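Side-chain contacts in nitrate reductase (Ulva prolifera, PDB 5YLY), which catalyses the first step of nitrate assimilation, the reduction of nitrate, its FAD domain probably passing electrons from NADH toward the heme and molybdenum centres: residues A[176-181]-A[206-211]; A[214-219]-A[223-228]. One frame throughout, in Å; residues are numbered along the deposited sequence.

Contact 1. Residues A[176-181]-A[206-211]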
ATOM      1  N   PRO A 176      -0.781   0.724  -0.474  1.00 23.47           N
ATOM      2  CA  PRO A 176      -1.322   1.541  -1.580  1.00 22.90           C
ATOM      3  C   PRO A 176      -1.275   0.769  -2.900  1.00 25.63           C
ATOM      4  O   PRO A 176      -2.193   0.885  -3.689  1.00 26.39           O
ATOM      5  CB  PRO A 176      -0.400   2.769  -1.584  1.00 24.87           C
ATOM      6  CG  PRO A 176       0.042   2.900  -0.136  1.00 28.97           C
ATOM      7  CD  PRO A 176       0.314   1.442   0.209  1.00 24.57           C
ATOM      8  N   MET A 177      -0.213  -0.053  -3.134  1.00 23.32           N
ATOM      9  CA  MET A 177      -0.106  -0.872  -4.369  1.00 21.86           C
ATOM     10  C   MET A 177      -1.168  -1.963  -4.378  1.00 25.61           C
ATOM     11  O   MET A 177      -1.867  -2.130  -5.375  1.00 25.03           O
ATOM     12  CB  MET A 177       1.296  -1.538  -4.513  1.00 23.83           C
ATOM     13  CG  MET A 177       2.430  -0.559  -4.493  1.00 27.12           C
ATOM     14  SD  MET A 177       2.141   0.816  -5.629  1.00 29.79           S
ATOM     15  CE  MET A 177       3.375   1.929  -5.062  1.00 30.10           C
ATOM     16  N   TYR A 178      -1.293  -2.692  -3.265  1.00 22.49           N
ATOM     17  CA  TYR A 178      -2.268  -3.783  -3.123  1.00 22.09           C
ATOM     18  C   TYR A 178      -3.726  -3.299  -3.427  1.00 21.89           C
ATOM     19  O   TYR A 178      -4.479  -3.974  -4.127  1.00 21.91           O
ATOM     20  CB  TYR A 178      -2.132  -4.339  -1.704  1.00 22.34           C
ATOM     21  CG  TYR A 178      -2.917  -5.598  -1.438  1.00 23.12           C
ATOM     22  CD1 TYR A 178      -2.688  -6.761  -2.172  1.00 23.80           C
ATOM     23  CD2 TYR A 178      -3.896  -5.632  -0.454  1.00 25.57           C
ATOM     24  CE1 TYR A 178      -3.405  -7.936  -1.916  1.00 26.03           C
ATOM     25  CE2 TYR A 178      -4.581  -6.818  -0.153  1.00 26.97           C
ATOM     26  CZ  TYR A 178      -4.343  -7.963  -0.896  1.00 29.86           C
ATOM     27  OH  TYR A 178      -5.038  -9.124  -0.593  1.00 28.22           O
ATOM     28  N   GLN A 179      -4.076  -2.107  -2.973  1.00 19.25           N
ATOM     29  CA  GLN A 179      -5.411  -1.551  -3.208  1.00 19.96           C
ATOM     30  C   GLN A 179      -5.644  -1.364  -4.743  1.00 23.85           C
ATOM     31  O   GLN A 179      -6.704  -1.741  -5.276  1.00 22.30           O
ATOM     32  CB  GLN A 179      -5.551  -0.187  -2.488  1.00 21.08           C
ATOM     33  CG  GLN A 179      -6.935   0.450  -2.666  1.00 21.16           C
ATOM     34  CD  GLN A 179      -6.843   1.933  -2.529  1.00 27.48           C
ATOM     35  OE1 GLN A 179      -6.265   2.600  -3.377  1.00 26.88           O
ATOM     36  NE2 GLN A 179      -7.326   2.481  -1.424  1.00 26.49           N
ATOM     37  N   VAL A 180      -4.632  -0.798  -5.443  1.00 21.85           N
ATOM     38  CA  VAL A 180      -4.717  -0.573  -6.899  1.00 22.23           C
ATOM     39  C   VAL A 180      -4.735  -1.916  -7.636  1.00 23.36           C
ATOM     40  O   VAL A 180      -5.548  -2.103  -8.557  1.00 21.74           O
ATOM     41  CB  VAL A 180      -3.582   0.389  -7.391  1.00 25.89           C
ATOM     42  CG1 VAL A 180      -3.637   0.577  -8.920  1.00 26.78           C
ATOM     43  CG2 VAL A 180      -3.708   1.751  -6.709  1.00 26.49           C
ATOM     44  N   MET A 181      -3.877  -2.871  -7.212  1.00 20.53           N
ATOM     45  CA  MET A 181      -3.833  -4.203  -7.844  1.00 20.00           C
ATOM     46  C   MET A 181      -5.201  -4.871  -7.751  1.00 23.32           C
ATOM     47  O   MET A 181      -5.706  -5.364  -8.741  1.00 23.05           O
ATOM     48  CB  MET A 181      -2.795  -5.107  -7.126  1.00 22.35           C
ATOM     49  CG  MET A 181      -1.377  -4.642  -7.340  1.00 27.88           C
ATOM     50  SD  MET A 181      -0.264  -5.608  -6.260  1.00 31.18           S
ATOM     51  CE  MET A 181      -0.268  -7.166  -7.192  1.00 28.09           C
ATOM     52  N   ILE A 206       8.230  -9.215   4.475  1.00 29.13           N
ATOM     53  CA  ILE A 206       7.325  -9.094   3.324  1.00 26.76           C
ATOM     54  C   ILE A 206       5.891  -9.159   3.836  1.00 30.75           C
ATOM     55  O   ILE A 206       5.527 -10.141   4.482  1.00 31.23           O
ATOM     56  CB  ILE A 206       7.592 -10.199   2.253  1.00 28.31           C
ATOM     57  CG1 ILE A 206       9.045 -10.153   1.717  1.00 29.93           C
ATOM     58  CG2 ILE A 206       6.598 -10.099   1.095  1.00 27.99           C
ATOM     59  CD1 ILE A 206       9.459 -11.426   0.930  1.00 35.49           C
ATOM     60  N   LEU A 207       5.090  -8.120   3.560  1.00 25.96           N
ATOM     61  CA  LEU A 207       3.690  -8.115   3.950  1.00 24.96           C
ATOM     62  C   LEU A 207       2.845  -8.798   2.871  1.00 28.42           C
ATOM     63  O   LEU A 207       3.132  -8.667   1.684  1.00 27.60           O
ATOM     64  CB  LEU A 207       3.164  -6.667   4.124  1.00 25.61           C
ATOM     65  CG  LEU A 207       3.693  -5.868   5.318  1.00 33.70           C
ATOM     66  CD1 LEU A 207       3.244  -4.400   5.226  1.00 35.04           C
ATOM     67  CD2 LEU A 207       3.217  -6.461   6.641  1.00 35.75           C
ATOM     68  N   LEU A 208       1.770  -9.480   3.297  1.00 24.54           N
ATOM     69  CA  LEU A 208       0.739 -10.075   2.428  1.00 23.95           C
ATOM     70  C   LEU A 208       1.316 -10.962   1.317  1.00 24.47           C
ATOM     71  O   LEU A 208       0.764 -11.006   0.205  1.00 22.45           O
ATOM     72  CB  LEU A 208      -0.138  -8.932   1.831  1.00 23.49           C
ATOM     73  CG  LEU A 208      -0.912  -8.077   2.852  1.00 30.05           C
ATOM     74  CD1 LEU A 208      -1.319  -6.738   2.249  1.00 30.02           C
ATOM     75  CD2 LEU A 208      -2.134  -8.847   3.391  1.00 34.17           C
ATOM     76  N   ARG A 209       2.398 -11.681   1.625  1.00 25.08           N
ATOM     77  CA  ARG A 209       3.022 -12.553   0.614  1.00 26.05           C
ATOM     78  C   ARG A 209       2.051 -13.625   0.081  1.00 26.56           C
ATOM     79  O   ARG A 209       1.963 -13.747  -1.140  1.00 24.03           O
ATOM     80  CB  ARG A 209       4.319 -13.186   1.110  1.00 27.20           C
ATOM     81  CG  ARG A 209       5.104 -13.819  -0.043  1.00 27.76           C
ATOM     82  CD  ARG A 209       6.433 -14.281   0.484  1.00 35.11           C
ATOM     83  NE  ARG A 209       7.213 -14.965  -0.539  1.00 38.25           N
ATOM     84  CZ  ARG A 209       8.364 -15.561  -0.278  1.00 52.21           C
ATOM     85  NH1 ARG A 209       8.854 -15.559   0.955  1.00 42.27           N
ATOM     86  NH2 ARG A 209       9.039 -16.165  -1.247  1.00 42.29           N
ATOM     87  N   PRO A 210       1.290 -14.379   0.931  1.00 25.98           N
ATOM     88  CA  PRO A 210       0.345 -15.377   0.376  1.00 26.19           C
ATOM     89  C   PRO A 210      -0.670 -14.727  -0.569  1.00 27.41           C
ATOM     90  O   PRO A 210      -0.956 -15.269  -1.636  1.00 26.08           O
ATOM     91  CB  PRO A 210      -0.321 -15.950   1.634  1.00 28.79           C
ATOM     92  CG  PRO A 210       0.756 -15.832   2.694  1.00 32.98           C
ATOM     93  CD  PRO A 210       1.270 -14.421   2.411  1.00 28.27           C
ATOM     94  N   GLU A 211      -1.171 -13.546  -0.198  1.00 23.28           N
ATOM     95  CA  GLU A 211      -2.160 -12.795  -0.985  1.00 24.15           C
ATOM     96  C   GLU A 211      -1.585 -12.345  -2.304  1.00 26.25           C
ATOM     97  O   GLU A 211      -2.254 -12.472  -3.329  1.00 24.84           O
ATOM     98  CB  GLU A 211      -2.707 -11.589  -0.222  1.00 24.96           C
ATOM     99  CG  GLU A 211      -3.597 -11.984   0.945  1.00 32.80           C
ATOM    100  CD  GLU A 211      -2.906 -12.439   2.222  1.00 38.99           C
ATOM    101  OE1 GLU A 211      -1.657 -12.410   2.308  1.00 28.94           O
ATOM    102  OE2 GLU A 211      -3.637 -12.844   3.150  1.00 36.11           O
TER

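Contact 2. Residues A[214-219]-A[223-228]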
ATOM      1  N   ALA A 214      -1.151 -15.388  -4.507  1.00 25.34           N
ATOM      2  CA  ALA A 214      -2.463 -15.850  -4.993  1.00 26.50           C
ATOM      3  C   ALA A 214      -2.982 -14.951  -6.136  1.00 28.83           C
ATOM      4  O   ALA A 214      -3.594 -15.470  -7.067  1.00 26.07           O
ATOM      5  CB  ALA A 214      -3.463 -15.913  -3.860  1.00 26.67           C
ATOM      6  N   LEU A 215      -2.698 -13.637  -6.088  1.00 26.21           N
ATOM      7  CA  LEU A 215      -3.075 -12.720  -7.178  1.00 26.76           C
ATOM      8  C   LEU A 215      -2.299 -13.050  -8.441  1.00 31.80           C
ATOM      9  O   LEU A 215      -2.881 -13.088  -9.523  1.00 32.51           O
ATOM     10  CB  LEU A 215      -2.799 -11.245  -6.805  1.00 26.14           C
ATOM     11  CG  LEU A 215      -3.805 -10.520  -5.918  1.00 30.00           C
ATOM     12  CD1 LEU A 215      -3.306  -9.094  -5.609  1.00 29.88           C
ATOM     13  CD2 LEU A 215      -5.203 -10.415  -6.608  1.00 32.38           C
ATOM     14  N   ALA A 216      -0.985 -13.264  -8.321  1.00 28.92           N
ATOM     15  CA  ALA A 216      -0.127 -13.593  -9.466  1.00 29.52           C
ATOM     16  C   ALA A 216      -0.572 -14.954 -10.067  1.00 32.73           C
ATOM     17  O   ALA A 216      -0.667 -15.094 -11.296  1.00 32.51           O
ATOM     18  CB  ALA A 216       1.334 -13.642  -9.046  1.00 30.22           C
ATOM     19  N   LYS A 217      -0.955 -15.904  -9.197  1.00 27.80           N
ATOM     20  CA  LYS A 217      -1.428 -17.221  -9.629  1.00 27.53           C
ATOM     21  C   LYS A 217      -2.801 -17.140 -10.343  1.00 28.88           C
ATOM     22  O   LYS A 217      -3.025 -17.869 -11.315  1.00 27.98           O
ATOM     23  CB  LYS A 217      -1.526 -18.142  -8.399  1.00 29.81           C
ATOM     24  CG  LYS A 217      -1.722 -19.613  -8.736  1.00 45.75           C
ATOM     25  CD  LYS A 217      -1.609 -20.487  -7.485  1.00 54.48           C
ATOM     26  CE  LYS A 217      -1.984 -21.931  -7.724  1.00 53.20           C
ATOM     27  NZ  LYS A 217      -0.899 -22.649  -8.423  1.00 60.14           N
ATOM     28  N   SER A 218      -3.714 -16.273  -9.863  1.00 25.32           N
ATOM     29  CA  SER A 218      -5.049 -16.206 -10.419  1.00 24.33           C
ATOM     30  C   SER A 218      -5.192 -15.173 -11.588  1.00 28.70           C
ATOM     31  O   SER A 218      -6.224 -15.139 -12.231  1.00 27.30           O
ATOM     32  CB  SER A 218      -6.084 -16.004  -9.308  1.00 23.98           C
ATOM     33  OG  SER A 218      -5.852 -14.759  -8.674  1.00 28.07           O
ATOM     34  N   HIS A 219      -4.154 -14.368 -11.891  1.00 25.78           N
ATOM     35  CA  HIS A 219      -4.210 -13.457 -13.062  1.00 25.17           C
ATOM     36  C   HIS A 219      -2.807 -13.530 -13.714  1.00 28.31           C
ATOM     37  O   HIS A 219      -2.127 -12.500 -13.834  1.00 30.09           O
ATOM     38  CB  HIS A 219      -4.564 -12.019 -12.610  1.00 24.21           C
ATOM     39  CG  HIS A 219      -5.783 -11.948 -11.759  1.00 25.99           C
ATOM     40  ND1 HIS A 219      -7.039 -11.743 -12.311  1.00 27.14           N
ATOM     41  CD2 HIS A 219      -5.903 -12.037 -10.417  1.00 27.20           C
ATOM     42  CE1 HIS A 219      -7.877 -11.715 -11.295  1.00 27.09           C
ATOM     43  NE2 HIS A 219      -7.245 -11.917 -10.140  1.00 27.32           N
ATOM     44  N   VAL A 223      -0.397  -9.841 -14.359  1.00 27.93           N
ATOM     45  CA  VAL A 223       0.491  -9.327 -13.304  1.00 26.94           C
ATOM     46  C   VAL A 223       1.700 -10.224 -13.109  1.00 28.83           C
ATOM     47  O   VAL A 223       1.614 -11.449 -13.304  1.00 28.44           O
ATOM     48  CB  VAL A 223      -0.328  -9.109 -11.977  1.00 28.65           C
ATOM     49  CG1 VAL A 223      -0.853 -10.427 -11.399  1.00 27.95           C
ATOM     50  CG2 VAL A 223       0.484  -8.341 -10.920  1.00 27.78           C
ATOM     51  N   LYS A 224       2.833  -9.602 -12.756  1.00 25.17           N
ATOM     52  CA  LYS A 224       4.046 -10.292 -12.303  1.00 25.50           C
ATOM     53  C   LYS A 224       4.514  -9.591 -11.050  1.00 28.53           C
ATOM     54  O   LYS A 224       4.387  -8.357 -10.932  1.00 27.72           O
ATOM     55  CB  LYS A 224       5.158 -10.300 -13.343  1.00 28.83           C
ATOM     56  CG  LYS A 224       4.851 -11.215 -14.523  1.00 35.58           C
ATOM     57  CD  LYS A 224       6.075 -11.347 -15.452  1.00 41.67           C
ATOM     58  CE  LYS A 224       5.705 -12.053 -16.736  1.00 52.47           C
ATOM     59  NZ  LYS A 224       5.240 -13.444 -16.487  1.00 61.33           N
ATOM     60  N   ILE A 225       5.042 -10.375 -10.101  1.00 26.32           N
ATOM     61  CA  ILE A 225       5.546  -9.813  -8.854  1.00 25.98           C
ATOM     62  C   ILE A 225       6.982 -10.282  -8.655  1.00 31.06           C
ATOM     63  O   ILE A 225       7.271 -11.475  -8.825  1.00 29.39           O
ATOM     64  CB  ILE A 225       4.625 -10.170  -7.657  1.00 28.83           C
ATOM     65  CG1 ILE A 225       3.170  -9.625  -7.854  1.00 27.97           C
ATOM     66  CG2 ILE A 225       5.213  -9.644  -6.328  1.00 31.35           C
ATOM     67  CD1 ILE A 225       2.169 -10.294  -7.068  1.00 33.30           C
ATOM     68  N   HIS A 226       7.888  -9.339  -8.339  1.00 27.78           N
ATOM     69  CA  HIS A 226       9.286  -9.668  -8.083  1.00 28.45           C
ATOM     70  C   HIS A 226       9.643  -9.067  -6.746  1.00 32.09           C
ATOM     71  O   HIS A 226       9.155  -7.987  -6.406  1.00 30.23           O
ATOM     72  CB  HIS A 226      10.204  -9.130  -9.171  1.00 31.01           C
ATOM     73  CG  HIS A 226      11.561  -9.757  -9.146  1.00 36.86           C
ATOM     74  ND1 HIS A 226      11.775 -10.963  -9.784  1.00 40.36           N
ATOM     75  CD2 HIS A 226      12.714  -9.379  -8.560  1.00 40.50           C
ATOM     76  CE1 HIS A 226      13.050 -11.249  -9.629  1.00 41.11           C
ATOM     77  NE2 HIS A 226      13.654 -10.345  -8.889  1.00 41.87           N
ATOM     78  N   TYR A 227      10.472  -9.781  -5.975  1.00 29.95           N
ATOM     79  CA  TYR A 227      10.881  -9.365  -4.637  1.00 30.48           C
ATOM     80  C   TYR A 227      12.381  -9.179  -4.556  1.00 36.05           C
ATOM     81  O   TYR A 227      13.135  -9.835  -5.280  1.00 37.06           O
ATOM     82  CB  TYR A 227      10.502 -10.448  -3.609  1.00 30.90           C
ATOM     83  CG  TYR A 227       9.047 -10.848  -3.612  1.00 30.67           C
ATOM     84  CD1 TYR A 227       8.116 -10.169  -2.831  1.00 31.14           C
ATOM     85  CD2 TYR A 227       8.606 -11.951  -4.343  1.00 30.80           C
ATOM     86  CE1 TYR A 227       6.777 -10.554  -2.804  1.00 28.88           C
ATOM     87  CE2 TYR A 227       7.262 -12.334  -4.338  1.00 29.96           C
ATOM     88  CZ  TYR A 227       6.360 -11.643  -3.556  1.00 32.41           C
ATOM     89  OH  TYR A 227       5.041 -12.009  -3.557  1.00 31.49           O
ATOM     90  N   THR A 228      12.826  -8.318  -3.624  1.00 33.22           N
ATOM     91  CA  THR A 228      14.230  -8.181  -3.247  1.00 34.06           C
ATOM     92  C   THR A 228      14.295  -8.048  -1.742  1.00 37.34           C
ATOM     93  O   THR A 228      13.382  -7.493  -1.130  1.00 35.23           O
ATOM     94  CB  THR A 228      15.022  -7.093  -3.995  1.00 40.21           C
ATOM     95  OG1 THR A 228      16.421  -7.299  -3.728  1.00 43.08           O
ATOM     96  CG2 THR A 228      14.629  -5.665  -3.589  1.00 37.38           C
TER
HETATM   97  O   HOH W   1       2.247 -14.021 -12.720  1.00 38.41           O

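Contact 1. Residues A[176-181]-A[206-211]
Y178 reaches out from helix 174-185 and lays one face of its ring against L208, while its hydroxyl end comes up to E211. The L208 side chain runs at about a right angle to the tyrosine and presents a single methyl, CD1. That methyl makes a CH-pi contact 4.1 Å from the ring centroid, 21° off the normal, and sits toward the rim, with CD2 of Y178 its closest ring atom at 3.9 Å. CG anti to the backbone N (chi1 -172°) directs the tyrosine ring to the 206-211 segment. Both helices belong to the NAD-binding domain, with its parallel sheet; strand 164-170 backs helix 174-185 through M177, V180 and M181, and L208 is the N-cap residue of helix 209-218, its side chain close to T175 and V105, residues that probably bind the FAD. At the far end of the ring, OH of Y178 lies 3.4 Å from CB of E211, and CG of the glutamate is the next atom it meets, at 3.6 Å. This is contact with the aliphatic root of E211: the chain bends at chi2 and its carboxylate leads off, its plane 87° from the ring. With an alanine in place of Y178, L208 CD1 would probably lose the ring face it rests on and the CB-CG part of E211 the hydroxyl end it packs against, leaving a gap there.

Contact 2. Residues A[214-219]-A[223-228]
V223 and H219 are joined by the one direct hydrogen bond between segments 214-219 and 223-228: N of V223 donates to O of H219 over 3.2 Å. The carbonyl points almost straight at the nitrogen (C=O...N 176°), but the N-H is bent, at 136°. A water makes a second polar link, giving one hydrogen to V223 O at 2.7 Å and the other, more weakly, to A216 O, so the last turn of the helix and the start of the strand share it.

The packing contacts lie alongside. V223 turns its CG1 methyl, set between the backbone N and the carbonyl carbon, onto the end of the helix backbone, in van der Waals contact 3.4 Å from O of H219, 3.8 Å from CA of A216 and near O of L215. Further along the strand, CD1 of I225 meets CB of A216 at 4.0 Å, a purely apolar pair. The axes of helix 214-218 and strand 223-228 come within 7.7 Å, consistent with the small side chain of A216 at the interface, and run 145° apart in direction, as in the second half of a beta-alpha-beta crossover, here strand 193-200, helix 209-218 and strand 223-229.

Within the helix, A214 O accepts from both N and OG of S218, which arrive from opposite faces of its carbonyl plane; OG of S218 is 2.9 Å away.

The turn from helix into strand is therefore held by one bent hydrogen bond, a water bridge and V223 CG1 together, while further along the strand the contact rests on the A216 and I225 methyls alone.

In the fold
From the N terminus, strand 164-170 leads into helix 174-185, which supplies the first half of contact 1; the chain then runs through strand 193-200 and returns at 206-211, closing a long loop. Contact 2 follows in series, a short closure between the end of helix 209-218 and strand 223-229, so the two neither nest nor cross. Helix 209-218 serves both, lying against helix 174-185 from L208 to H219, its last turns also meeting the strand. The contacts also touch directly: L215 CD1 packs 3.9 Å from Y178 CE1, and I206 CG2 lies as close to Y227 CE1. Contact 1 thus joins helix to helix, and contact 2 joins the second to the parallel sheet of the NAD-binding domain.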